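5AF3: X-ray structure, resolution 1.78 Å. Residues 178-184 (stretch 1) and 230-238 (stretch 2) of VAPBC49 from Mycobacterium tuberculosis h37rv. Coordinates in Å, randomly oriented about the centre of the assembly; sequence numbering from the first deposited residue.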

# COMPACT_ATOMS: atom_id res chain seq x y z
N PRO A 178 -4.66 4.73 7.51
CA PRO A 178 -5.79 3.85 7.14
C PRO A 178 -5.38 2.73 6.19
O PRO A 178 -6.13 1.77 6.04
CB PRO A 178 -6.80 4.81 6.48
CG PRO A 178 -5.98 5.94 5.97
CD PRO A 178 -4.81 6.09 6.95
N GLN A 179 -4.19 2.83 5.62
CA GLN A 179 -3.66 1.78 4.73
C GLN A 179 -3.39 0.49 5.51
O GLN A 179 -3.32 -0.59 4.90
CB GLN A 179 -2.43 2.20 3.94
CG GLN A 179 -1.12 2.39 4.74
CD GLN A 179 -0.86 3.85 5.15
OE1 GLN A 179 0.29 4.31 5.14
NE2 GLN A 179 -1.93 4.57 5.49
N TYR A 180 -3.26 0.60 6.84
CA TYR A 180 -3.07 -0.59 7.70
C TYR A 180 -4.39 -1.18 8.19
O TYR A 180 -4.40 -2.19 8.91
CB TYR A 180 -2.18 -0.27 8.89
CG TYR A 180 -0.76 0.03 8.58
CD1 TYR A 180 -0.36 1.34 8.29
CD2 TYR A 180 0.22 -0.98 8.59
CE1 TYR A 180 0.95 1.64 8.04
CE2 TYR A 180 1.54 -0.69 8.36
CZ TYR A 180 1.90 0.62 8.08
OH TYR A 180 3.21 0.95 7.83
N GLY A 181 -5.51 -0.55 7.85
CA GLY A 181 -6.81 -1.11 8.10
C GLY A 181 -7.08 -1.29 9.59
O GLY A 181 -6.70 -0.46 10.41
N ASP A 182 -7.73 -2.41 9.93
CA ASP A 182 -8.08 -2.70 11.31
C ASP A 182 -6.89 -3.01 12.24
O ASP A 182 -7.11 -3.19 13.45
CB ASP A 182 -9.15 -3.80 11.37
CG ASP A 182 -10.51 -3.34 10.81
OD1 ASP A 182 -10.92 -2.17 11.04
OD2 ASP A 182 -11.15 -4.16 10.14
N ALA A 183 -5.66 -3.01 11.73
CA ALA A 183 -4.48 -3.04 12.64
C ALA A 183 -4.40 -1.76 13.48
O ALA A 183 -3.65 -1.71 14.46
CB ALA A 183 -3.15 -3.24 11.87
N ASN A 184 -5.13 -0.72 13.06
CA ASN A 184 -5.03 0.61 13.71
C ASN A 184 -3.61 1.05 14.02
O ASN A 184 -3.24 1.25 15.16
CB ASN A 184 -5.94 0.66 14.95
CG ASN A 184 -7.36 0.34 14.60
OD1 ASN A 184 -7.89 0.87 13.63
ND2 ASN A 184 -8.00 -0.53 15.37
N ASP A 230 -5.42 -11.40 12.41
CA ASP A 230 -6.02 -10.56 11.35
C ASP A 230 -5.35 -9.19 11.25
O ASP A 230 -5.08 -8.70 10.15
CB ASP A 230 -7.52 -10.41 11.56
CG ASP A 230 -8.30 -11.63 11.08
OD1 ASP A 230 -7.71 -12.52 10.42
OD2 ASP A 230 -9.51 -11.68 11.35
N GLN A 231 -5.08 -8.58 12.40
CA GLN A 231 -4.33 -7.32 12.46
C GLN A 231 -2.92 -7.45 11.88
O GLN A 231 -2.44 -6.54 11.18
CB GLN A 231 -4.26 -6.80 13.89
CG GLN A 231 -5.57 -6.21 14.38
CD GLN A 231 -5.49 -5.80 15.81
OE1 GLN A 231 -4.83 -6.45 16.64
NE2 GLN A 231 -6.17 -4.70 16.14
N LEU A 232 -2.25 -8.57 12.15
CA LEU A 232 -0.94 -8.80 11.55
C LEU A 232 -1.02 -8.87 10.03
O LEU A 232 -0.16 -8.32 9.35
CB LEU A 232 -0.28 -10.09 12.05
CG LEU A 232 0.45 -10.12 13.36
CD1 LEU A 232 0.98 -11.56 13.56
CD2 LEU A 232 1.59 -9.03 13.46
N ARG A 233 -2.00 -9.62 9.51
CA ARG A 233 -2.15 -9.72 8.05
C ARG A 233 -2.37 -8.33 7.45
O ARG A 233 -1.75 -7.97 6.42
CB ARG A 233 -3.29 -10.67 7.66
CG ARG A 233 -2.95 -12.15 7.83
CD ARG A 233 -4.22 -13.05 7.83
NE ARG A 233 -3.90 -14.32 8.47
CZ ARG A 233 -4.41 -14.77 9.61
NH1 ARG A 233 -5.36 -14.11 10.28
NH2 ARG A 233 -3.98 -15.94 10.07
N ASP A 234 -3.23 -7.54 8.11
CA ASP A 234 -3.46 -6.14 7.72
C ASP A 234 -2.19 -5.30 7.71
O ASP A 234 -1.93 -4.54 6.78
CB ASP A 234 -4.51 -5.51 8.66
CG ASP A 234 -5.89 -6.06 8.43
OD1 ASP A 234 -6.09 -6.80 7.44
OD2 ASP A 234 -6.78 -5.76 9.26
N ALA A 235 -1.37 -5.44 8.74
CA ALA A 235 -0.10 -4.70 8.77
C ALA A 235 0.82 -5.13 7.63
O ALA A 235 1.42 -4.30 6.98
CB ALA A 235 0.62 -4.85 10.13
N LEU A 236 0.92 -6.44 7.39
CA LEU A 236 1.84 -6.94 6.43
C LEU A 236 1.57 -6.40 5.04
O LEU A 236 2.50 -6.08 4.30
CB LEU A 236 1.73 -8.48 6.44
CG LEU A 236 2.83 -9.38 5.94
CD1 LEU A 236 4.17 -9.12 6.65
CD2 LEU A 236 2.31 -10.85 6.14
N ASP A 237 0.28 -6.32 4.71
CA ASP A 237 -0.29 -6.03 3.38
C ASP A 237 -0.60 -4.56 3.14
O ASP A 237 -1.15 -4.21 2.09
CB ASP A 237 -1.61 -6.84 3.19
CG ASP A 237 -1.41 -8.37 3.27
OD1 ASP A 237 -0.35 -8.85 2.87
OD2 ASP A 237 -2.34 -9.08 3.72
N ALA A 238 -0.31 -3.70 4.11
CA ALA A 238 -0.47 -2.25 3.92
C ALA A 238 0.40 -1.63 2.79
O ALA A 238 1.62 -1.77 2.81
CB ALA A 238 -0.25 -1.50 5.27
O HOH W 1 -8.37 -4.20 7.76
O HOH W 2 -9.03 -3.95 14.89

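Stretch 1 is largely a 3-10 segment, its turns closed by Gly 181 N to Pro 178 O (3.0 Å) and Ala 183 N to Tyr 180 O (3.2 Å), and it lies against a helix that begins earlier in the chain and against Ala 238 beyond residue 236. The register runs antiparallel: Tyr 180 CA is 4.9 Å from Ala 238 CA, and Ala 183 CA is 4.3 Å from Gln 231 CA. Each of these close approaches pairs an alanine with a larger residue, and alanines supply much of the contact; 384 Å² is buried, both sides summed.

Pro 178 makes no contact. At Gln 179 the backbone comes closest: its O lies 3.2 Å from Ala 238 CB and 3.4 Å from Ala 238 CA, the latter a CA-H...O contact with 125° at the hydrogen.

Tyr 180 offers its ring to the same alanine. Ala 238 CB sits 3.7 Å from the ring centroid of Tyr 180 and 21° off the normal, a CH-pi contact over one face, while Ala 235 CA approaches the ring edge, 3.7 Å from Tyr 180 CD2. Tyr 180 O meets Asp 234 CB at 3.3 Å.

Gly 181 has phi 62°, a value that favours glycine; an ideal CB there would point toward stretch 2, 3.8 Å from Asp 234 OD2.

Asp 182 carries the polar link through its backbone. Gln 231 NE2 donates to Asp 182 O (3.2 Å, 158° at the hydrogen), the one direct hydrogen bond between the stretches. Water 2 reinforces it, donating to Asp 182 O at 2.5 Å and accepting from Gln 231 NE2 at 3.2 Å. Water 1 accepts from Asp 182 N at 2.9 Å and donates weakly to Asp 234 OD2 at 2.7 Å, bridging the two residues.

Ala 183 is buried: its CB lies 3.4 Å from Gln 231 O, a carbonyl already accepting the helical hydrogen bond from Ala 235 N, and 4.5 Å from Ala 235 CB, a loose apolar contact.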